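Side-chain contacts in DNA processing protein DprA (Streptococcus pneumoniae, PDB 3UQZ), which helps load the recombinase RecA onto single-stranded DNA during transformation and protects that DNA from nucleases: residues G38-I43 / A50-R55; L136-G141 / T148-A153. One frame throughout, in Å; residues are numbered along the deposited sequence.

Interaction 1: G38-I43 / A50-R55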
loop_
_atom_site.group_PDB
_atom_site.type_symbol
_atom_site.label_atom_id
_atom_site.label_comp_id
_atom_site.label_asym_id
_atom_site.label_seq_id
_atom_site.Cartn_x
_atom_site.Cartn_y
_atom_site.Cartn_z
ATOM N N GLY A 38 22.890 33.463 36.667
ATOM C CA GLY A 38 23.014 34.505 35.656
ATOM C C GLY A 38 23.456 33.948 34.321
ATOM O O GLY A 38 23.018 34.433 33.276
ATOM N N ASP A 39 24.307 32.908 34.349
ATOM C CA ASP A 39 24.781 32.218 33.149
ATOM C C ASP A 39 23.680 31.324 32.581
ATOM O O ASP A 39 23.460 31.342 31.372
ATOM C CB ASP A 39 26.054 31.408 33.435
ATOM C CG ASP A 39 27.281 32.263 33.706
ATOM O OD1 ASP A 39 27.443 33.312 33.024
ATOM O OD2 ASP A 39 28.110 31.857 34.550
ATOM N N ILE A 40 22.950 30.590 33.454
ATOM C CA ILE A 40 21.822 29.746 33.049
ATOM C C ILE A 40 20.813 30.610 32.280
ATOM O O ILE A 40 20.420 30.231 31.176
ATOM C CB ILE A 40 21.187 28.985 34.250
ATOM C CG1 ILE A 40 22.162 27.934 34.828
ATOM C CG2 ILE A 40 19.833 28.345 33.866
ATOM C CD1 ILE A 40 21.748 27.293 36.177
ATOM N N ALA A 41 20.474 31.803 32.822
ATOM C CA ALA A 41 19.543 32.765 32.216
ATOM C C ALA A 41 20.015 33.220 30.839
ATOM O O ALA A 41 19.205 33.382 29.922
ATOM C CB ALA A 41 19.377 33.971 33.125
ATOM N N ASP A 42 21.334 33.408 30.706
ATOM C CA ASP A 42 21.999 33.865 29.494
ATOM C C ASP A 42 22.010 32.763 28.416
ATOM O O ASP A 42 21.400 32.951 27.359
ATOM C CB ASP A 42 23.415 34.353 29.876
ATOM C CG ASP A 42 24.210 35.107 28.840
ATOM O OD1 ASP A 42 23.596 35.849 28.043
ATOM O OD2 ASP A 42 25.462 35.019 28.878
ATOM N N ILE A 43 22.651 31.601 28.716
ATOM C CA ILE A 43 22.794 30.420 27.840
ATOM C C ILE A 43 21.444 29.930 27.268
ATOM O O ILE A 43 21.359 29.628 26.072
ATOM C CB ILE A 43 23.601 29.292 28.549
ATOM C CG1 ILE A 43 25.007 29.783 28.948
ATOM C CG2 ILE A 43 23.698 28.039 27.682
ATOM C CD1 ILE A 43 25.539 29.190 30.247
ATOM N N ALA A 50 15.641 38.479 33.477
ATOM C CA ALA A 50 15.274 39.050 34.773
ATOM C C ALA A 50 13.983 38.431 35.304
ATOM O O ALA A 50 13.875 38.206 36.514
ATOM C CB ALA A 50 15.114 40.555 34.651
ATOM N N VAL A 51 13.015 38.134 34.392
ATOM C CA VAL A 51 11.733 37.528 34.761
ATOM C C VAL A 51 11.897 36.063 35.139
ATOM O O VAL A 51 11.223 35.591 36.063
ATOM C CB VAL A 51 10.553 37.819 33.786
ATOM C CG1 VAL A 51 10.412 36.747 32.711
ATOM C CG2 VAL A 51 9.249 37.966 34.560
ATOM N N PHE A 52 12.823 35.358 34.451
ATOM C CA PHE A 52 13.121 33.964 34.768
ATOM C C PHE A 52 13.741 33.869 36.175
ATOM O O PHE A 52 13.277 33.073 37.000
ATOM C CB PHE A 52 14.035 33.320 33.694
ATOM C CG PHE A 52 14.961 32.245 34.221
ATOM C CD1 PHE A 52 14.460 31.029 34.672
ATOM C CD2 PHE A 52 16.327 32.468 34.312
ATOM C CE1 PHE A 52 15.311 30.050 35.185
ATOM C CE2 PHE A 52 17.179 31.488 34.827
ATOM C CZ PHE A 52 16.664 30.285 35.253
HETATM N N MSE A 53 14.787 34.687 36.432
HETATM C CA MSE A 53 15.514 34.737 37.703
HETATM C C MSE A 53 14.600 35.109 38.862
HETATM O O MSE A 53 14.667 34.463 39.906
HETATM C CB MSE A 53 16.691 35.693 37.602
HETATM C CG MSE A 53 17.764 35.221 36.643
HETATM SE SE MSE A 53 19.397 36.263 36.786
HETATM C CE MSE A 53 19.898 35.597 38.595
ATOM N N GLU A 54 13.678 36.080 38.634
ATOM C CA GLU A 54 12.668 36.518 39.598
ATOM C C GLU A 54 11.844 35.307 39.989
ATOM O O GLU A 54 11.857 34.936 41.158
ATOM C CB GLU A 54 11.772 37.617 38.989
ATOM C CG GLU A 54 10.797 38.255 39.967
ATOM C CD GLU A 54 9.802 39.217 39.346
ATOM O OE1 GLU A 54 8.942 38.763 38.554
ATOM O OE2 GLU A 54 9.869 40.426 39.668
ATOM N N ARG A 55 11.207 34.647 38.996
ATOM C CA ARG A 55 10.380 33.441 39.160
ATOM C C ARG A 55 11.114 32.316 39.886
ATOM O O ARG A 55 10.528 31.699 40.779
ATOM C CB ARG A 55 9.839 32.960 37.807
ATOM C CG ARG A 55 8.731 33.846 37.248
ATOM C CD ARG A 55 8.093 33.254 36.013
ATOM N NE ARG A 55 7.490 31.945 36.278
ATOM C CZ ARG A 55 6.876 31.202 35.364
ATOM N NH1 ARG A 55 6.762 31.637 34.114
ATOM N NH2 ARG A 55 6.368 30.021 35.689
#
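Ala41 is the small bump on which Phe52 comes to rest. Its CB sits 3.6 Å from CD2 of Phe52, with CE2 nearly as close, so the methyl meets one edge of the ring, near the ring plane, and the ring comes at helix 37-43 edge on, its plane turned across the helix axis. The ring reaches past the methyl to the Ala41 backbone, where CE2 is 3.7 Å from Ala41 CA: with so short a side chain here, the aromatic edge settles against the helix surface. Beyond it the far end of the ring meets Ile40, whose CG2 lies 4.0 Å from CZ of Phe52. With CG1 beside the backbone N (chi1 -67°), CG2 is the branch left anti to that nitrogen, and the two side chains cross at about a right angle.

Both helices belong to the N-terminal sterile alpha motif (SAM) domain, a small helical bundle, and here they run largely antiparallel, at 135°, with axes 9.8 Å apart at closest approach. Phe52 and Ile40 both reach on to Leu11 of helix 5-13, and Ile40 also touches Val24 of helix 18-28, inside the bundle.

Next to the ring, the selenomethionine Met53 also meets Ala41. Its CG is 4.1 Å from Ala41 CB, so the methyl is a bump set into the notch between the Phe52 ring and the Met53 stem. A bend at chi3 (69°) turns the Met53 chain end beside Gly38, where SE lies 4.2 Å from Gly38 CA and CE equally far from Gly38 N, at the partly exposed border.

Interaction 2: L136-G141 / T148-A153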
loop_
_atom_site.group_PDB
_atom_site.type_symbol
_atom_site.label_atom_id
_atom_site.label_comp_id
_atom_site.label_asym_id
_atom_site.label_seq_id
_atom_site.Cartn_x
_atom_site.Cartn_y
_atom_site.Cartn_z
ATOM N N LEU A 136 9.177 -7.526 20.633
ATOM C CA LEU A 136 9.264 -6.073 20.816
ATOM C C LEU A 136 8.348 -5.555 21.899
ATOM O O LEU A 136 7.245 -6.063 22.078
ATOM C CB LEU A 136 8.926 -5.342 19.494
ATOM C CG LEU A 136 9.759 -5.689 18.267
ATOM C CD1 LEU A 136 9.064 -5.262 16.984
ATOM C CD2 LEU A 136 11.133 -5.121 18.375
ATOM N N VAL A 137 8.786 -4.500 22.584
ATOM C CA VAL A 137 7.998 -3.795 23.598
ATOM C C VAL A 137 7.071 -2.848 22.817
ATOM O O VAL A 137 7.537 -2.095 21.944
ATOM C CB VAL A 137 8.893 -3.017 24.614
ATOM C CG1 VAL A 137 8.055 -2.179 25.576
ATOM C CG2 VAL A 137 9.788 -3.965 25.383
ATOM N N ILE A 138 5.767 -2.916 23.112
ATOM C CA ILE A 138 4.768 -2.087 22.439
ATOM C C ILE A 138 4.683 -0.725 23.121
ATOM O O ILE A 138 4.236 -0.626 24.280
ATOM C CB ILE A 138 3.389 -2.812 22.323
ATOM C CG1 ILE A 138 3.488 -4.213 21.635
ATOM C CG2 ILE A 138 2.298 -1.922 21.701
ATOM C CD1 ILE A 138 4.222 -4.319 20.301
ATOM N N VAL A 139 5.132 0.324 22.404
ATOM C CA VAL A 139 5.090 1.685 22.927
ATOM C C VAL A 139 3.901 2.422 22.319
ATOM O O VAL A 139 3.787 2.484 21.094
ATOM C CB VAL A 139 6.421 2.450 22.739
ATOM C CG1 VAL A 139 6.360 3.809 23.434
ATOM C CG2 VAL A 139 7.605 1.638 23.256
ATOM N N SER A 140 3.000 2.941 23.167
ATOM C CA SER A 140 1.827 3.696 22.728
ATOM C C SER A 140 1.410 4.733 23.777
ATOM O O SER A 140 2.026 4.795 24.833
ATOM C CB SER A 140 0.683 2.764 22.345
ATOM O OG SER A 140 -0.177 3.416 21.427
ATOM N N GLY A 141 0.397 5.544 23.477
ATOM C CA GLY A 141 -0.014 6.651 24.333
ATOM C C GLY A 141 -1.276 6.569 25.154
ATOM O O GLY A 141 -1.765 7.597 25.630
ATOM N N THR A 148 -5.262 1.876 22.720
ATOM C CA THR A 148 -5.805 0.921 23.699
ATOM C C THR A 148 -5.708 -0.525 23.201
ATOM O O THR A 148 -5.317 -1.412 23.966
ATOM C CB THR A 148 -7.223 1.331 24.120
ATOM O OG1 THR A 148 -7.170 2.669 24.619
ATOM C CG2 THR A 148 -7.814 0.416 25.176
ATOM N N ALA A 149 -6.032 -0.747 21.921
ATOM C CA ALA A 149 -5.978 -2.064 21.290
ATOM C C ALA A 149 -4.541 -2.573 21.207
ATOM O O ALA A 149 -4.312 -3.773 21.326
ATOM C CB ALA A 149 -6.596 -2.004 19.907
ATOM N N ALA A 150 -3.575 -1.648 21.036
ATOM C CA ALA A 150 -2.146 -1.948 20.988
ATOM C C ALA A 150 -1.649 -2.473 22.352
ATOM O O ALA A 150 -0.986 -3.512 22.408
ATOM C CB ALA A 150 -1.367 -0.713 20.575
ATOM N N HIS A 151 -2.018 -1.768 23.444
ATOM C CA HIS A 151 -1.655 -2.096 24.818
ATOM C C HIS A 151 -2.266 -3.427 25.237
ATOM O O HIS A 151 -1.544 -4.297 25.702
ATOM C CB HIS A 151 -2.101 -0.978 25.774
ATOM C CG HIS A 151 -1.278 0.275 25.687
ATOM N ND1 HIS A 151 -1.861 1.507 25.479
ATOM C CD2 HIS A 151 0.055 0.448 25.835
ATOM C CE1 HIS A 151 -0.872 2.379 25.498
ATOM N NE2 HIS A 151 0.299 1.788 25.698
HETATM N N MSE A 152 -3.583 -3.609 25.020
HETATM C CA MSE A 152 -4.293 -4.848 25.355
HETATM C C MSE A 152 -3.783 -6.084 24.609
HETATM O O MSE A 152 -3.709 -7.161 25.202
HETATM C CB MSE A 152 -5.807 -4.670 25.226
HETATM C CG MSE A 152 -6.365 -3.717 26.271
HETATM SE SE MSE A 152 -8.220 -3.309 26.027
HETATM C CE MSE A 152 -8.817 -5.026 26.448
ATOM N N ALA A 153 -3.380 -5.919 23.347
ATOM C CA ALA A 153 -2.824 -7.003 22.542
ATOM C C ALA A 153 -1.456 -7.463 23.072
ATOM O O ALA A 153 -1.167 -8.662 23.060
ATOM C CB ALA A 153 -2.717 -6.576 21.091
#
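Ile138 and Ser140, two residues apart on strand 137-140, both face helix 146-157 and receive Ala150 and His151. The CG2 branch of Ile138 does the touching: it lies 4.0 Å from CB of Ala150 and 3.7 Å from the Ala150 carbonyl O, so the methyl rests on both the side chain and the backbone of the helix. With chi1 at -55°, this branch is anti to the backbone N while CG1 stands beside that nitrogen.

His151 reaches the strand further along. The end of its imidazole comes obliquely against Ser140 CB and continues past the backbone of Ser140 toward Gly141. The meeting with serine is therefore made through its CB, while the hydroxyl is engaged elsewhere: OG, anti to the backbone N (chi1 -155°), is hydrogen-bonded to the carbonyl O of Val111 on the adjoining strand. That bond gives a buried polar atom a partner and probably helps to fix the rotation of the Ser140 side chain.

In the next shell, the ring of His151 is bordered by Thr161 and Ala163 of strand 161-164 and by Leu142, while Ala150 is backed by Val111 and by Ile129 of helix 119-130. Strand and helix run nearly antiparallel, at 158°, as the first two elements of a beta-alpha-beta crossover in the Rossmann-like domain. Strand 137-140 lies in the sheet between strands 108-113 and 161-164, parallel to both, and helix 146-157 packs over it beside helix 119-130 before the chain returns as strand 161-164.

The two contacts belong to different domains, on opposite sides of the chain's centre: their own centres are 41 Å apart and their nearest atoms about 26 Å, so neither touches the other. Interaction 1 joins two helices of the SAM domain far from the chain's centre; its side-chain contacts are apolar, and it grades from a buried aromatic side to a partly exposed margin. Interaction 2 lies deeper, with every touching residue buried, and seats a helix on the central sheet of the Rossmann-like domain. Each includes an alanine methyl facing the other segment, but interaction 2 adds polar residues, and its serine hydroxyl is satisfied within the sheet.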